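PDB 5YCZ: Trypsin/chymotrypsin inhibitor from Alocasia macrorrhizos, which inhibits the serine proteases trypsin and alpha-chymotrypsin as a member of the plant Kunitz-type inhibitor family. Local coordinates for residues Thr1-Leu5 against Thr67-Gly71. Coordinates in Å, arbitrary orientation, origin at the centre of the assembly. Residues are numbered along the deposited sequence.
Sequences TNPVL and TVQEG
Residues 2-5 and 67-70 run extended outside any regular strand: phi/psi is -108/124° at Asn2 and -67/167° at Pro3, against -88/129° at Val68 and -100/138° at Gln69; 67-71 turns at Gly71 (76/-13°). Their end-to-end directions differ by 104°, so they cross, and a single bridge centres on Pro3 and Gln69 (CA-CA 4.1 Å). Two hydrogen bonds flank it, Glu70 N to Asn2 O (2.9 Å, 161°) and Val4 N to Val68 O (3.0 Å, 162°), the pattern of an antiparallel non-hydrogen-bonded pair. Pro3 CA also makes a CA-H...O contact with Val68 O (3.2 Å). Val4 CG2 meets Val68 CG1 at 3.6 Å, both side chains t, and both touch Ile118 of strand 116-120. Glu70 CB points toward 1-5, but OE2 accepts a hydrogen bond from Lys120 N. The contact thus joins the N-terminal arm of this beta-trefoil to the loop before strand 74-77. Its chemistry suits proline: the central position needs no amide hydrogen, so backbone bonds from the flanking residues, backed by valine packing, define the pairing.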
loop_
_atom_site.group_PDB
_atom_site.type_symbol
_atom_site.label_atom_id
_atom_site.label_comp_id
_atom_site.label_asym_id
_atom_site.label_seq_id
_atom_site.Cartn_x
_atom_site.Cartn_y
_atom_site.Cartn_z
ATOM N N THR A 1 4.162 11.629 24.202
ATOM C CA THR A 1 3.851 13.006 23.840
ATOM C C THR A 1 2.388 13.139 23.411
ATOM O O THR A 1 1.494 12.523 24.000
ATOM C CB THR A 1 4.809 13.530 22.711
ATOM O OG1 THR A 1 4.417 14.844 22.290
ATOM C CG2 THR A 1 4.849 12.584 21.510
ATOM N N ASN A 2 2.153 13.950 22.385
ATOM C CA ASN A 2 0.815 14.269 21.924
ATOM C C ASN A 2 0.555 13.585 20.593
ATOM O O ASN A 2 1.320 13.788 19.634
ATOM C CB ASN A 2 0.668 15.780 21.787
ATOM C CG ASN A 2 1.430 16.530 22.865
ATOM O OD1 ASN A 2 1.328 16.204 24.052
ATOM N ND2 ASN A 2 2.221 17.520 22.458
ATOM N N PRO A 3 -0.490 12.774 20.477
ATOM C CA PRO A 3 -0.817 12.191 19.177
ATOM C C PRO A 3 -1.276 13.265 18.210
ATOM O O PRO A 3 -1.553 14.413 18.570
ATOM C CB PRO A 3 -1.944 11.199 19.484
ATOM C CG PRO A 3 -2.547 11.695 20.729
ATOM C CD PRO A 3 -1.436 12.346 21.519
ATOM N N VAL A 4 -1.321 12.877 16.980
ATOM C CA VAL A 4 -1.941 13.665 15.928
ATOM C C VAL A 4 -3.425 13.312 15.905
ATOM O O VAL A 4 -3.812 12.185 16.215
ATOM C CB VAL A 4 -1.220 13.378 14.591
ATOM C CG1 VAL A 4 -1.786 14.208 13.462
ATOM C CG2 VAL A 4 0.291 13.621 14.750
ATOM N N LEU A 5 -4.274 14.272 15.579
ATOM C CA LEU A 5 -5.711 14.043 15.556
ATOM C C LEU A 5 -6.304 14.392 14.197
ATOM O O LEU A 5 -5.772 15.241 13.464
ATOM C CB LEU A 5 -6.423 14.875 16.632
ATOM C CG LEU A 5 -5.697 15.038 17.963
ATOM C CD1 LEU A 5 -6.436 16.031 18.855
ATOM C CD2 LEU A 5 -5.542 13.681 18.643
ATOM N N THR A 67 -0.899 4.573 17.604
ATOM C CA THR A 67 -1.331 5.879 17.151
ATOM C C THR A 67 -0.094 6.606 16.650
ATOM O O THR A 67 1.037 6.223 16.969
ATOM C CB THR A 67 -2.003 6.665 18.284
ATOM O OG1 THR A 67 -1.006 7.118 19.208
ATOM C CG2 THR A 67 -2.987 5.794 19.038
ATOM N N VAL A 68 -0.291 7.647 15.856
ATOM C CA VAL A 68 0.836 8.447 15.393
ATOM C C VAL A 68 1.115 9.541 16.414
ATOM O O VAL A 68 0.206 10.274 16.818
ATOM C CB VAL A 68 0.567 9.038 14.004
ATOM C CG1 VAL A 68 1.361 10.328 13.809
ATOM C CG2 VAL A 68 0.972 8.040 12.961
ATOM N N GLN A 69 2.371 9.652 16.835
ATOM C CA GLN A 69 2.783 10.672 17.786
ATOM C C GLN A 69 3.448 11.839 17.068
ATOM O O GLN A 69 4.242 11.649 16.143
ATOM C CB GLN A 69 3.746 10.096 18.827
ATOM C CG GLN A 69 3.154 9.013 19.726
ATOM C CD GLN A 69 2.072 9.550 20.629
ATOM O OE1 GLN A 69 2.315 10.428 21.457
ATOM N NE2 GLN A 69 0.859 9.036 20.463
ATOM N N GLU A 70 3.117 13.042 17.507
ATOM C CA GLU A 70 3.799 14.238 17.052
ATOM C C GLU A 70 5.308 14.128 17.241
ATOM O O GLU A 70 5.793 13.685 18.283
ATOM C CB GLU A 70 3.277 15.420 17.846
ATOM C CG GLU A 70 2.951 16.617 17.054
ATOM C CD GLU A 70 1.972 17.454 17.803
ATOM O OE1 GLU A 70 1.222 16.853 18.604
ATOM O OE2 GLU A 70 1.953 18.690 17.604
ATOM N N GLY A 71 6.052 14.547 16.226
ATOM C CA GLY A 71 7.491 14.552 16.290
ATOM C C GLY A 71 8.172 13.204 16.150
ATOM O O GLY A 71 9.383 13.174 15.953
#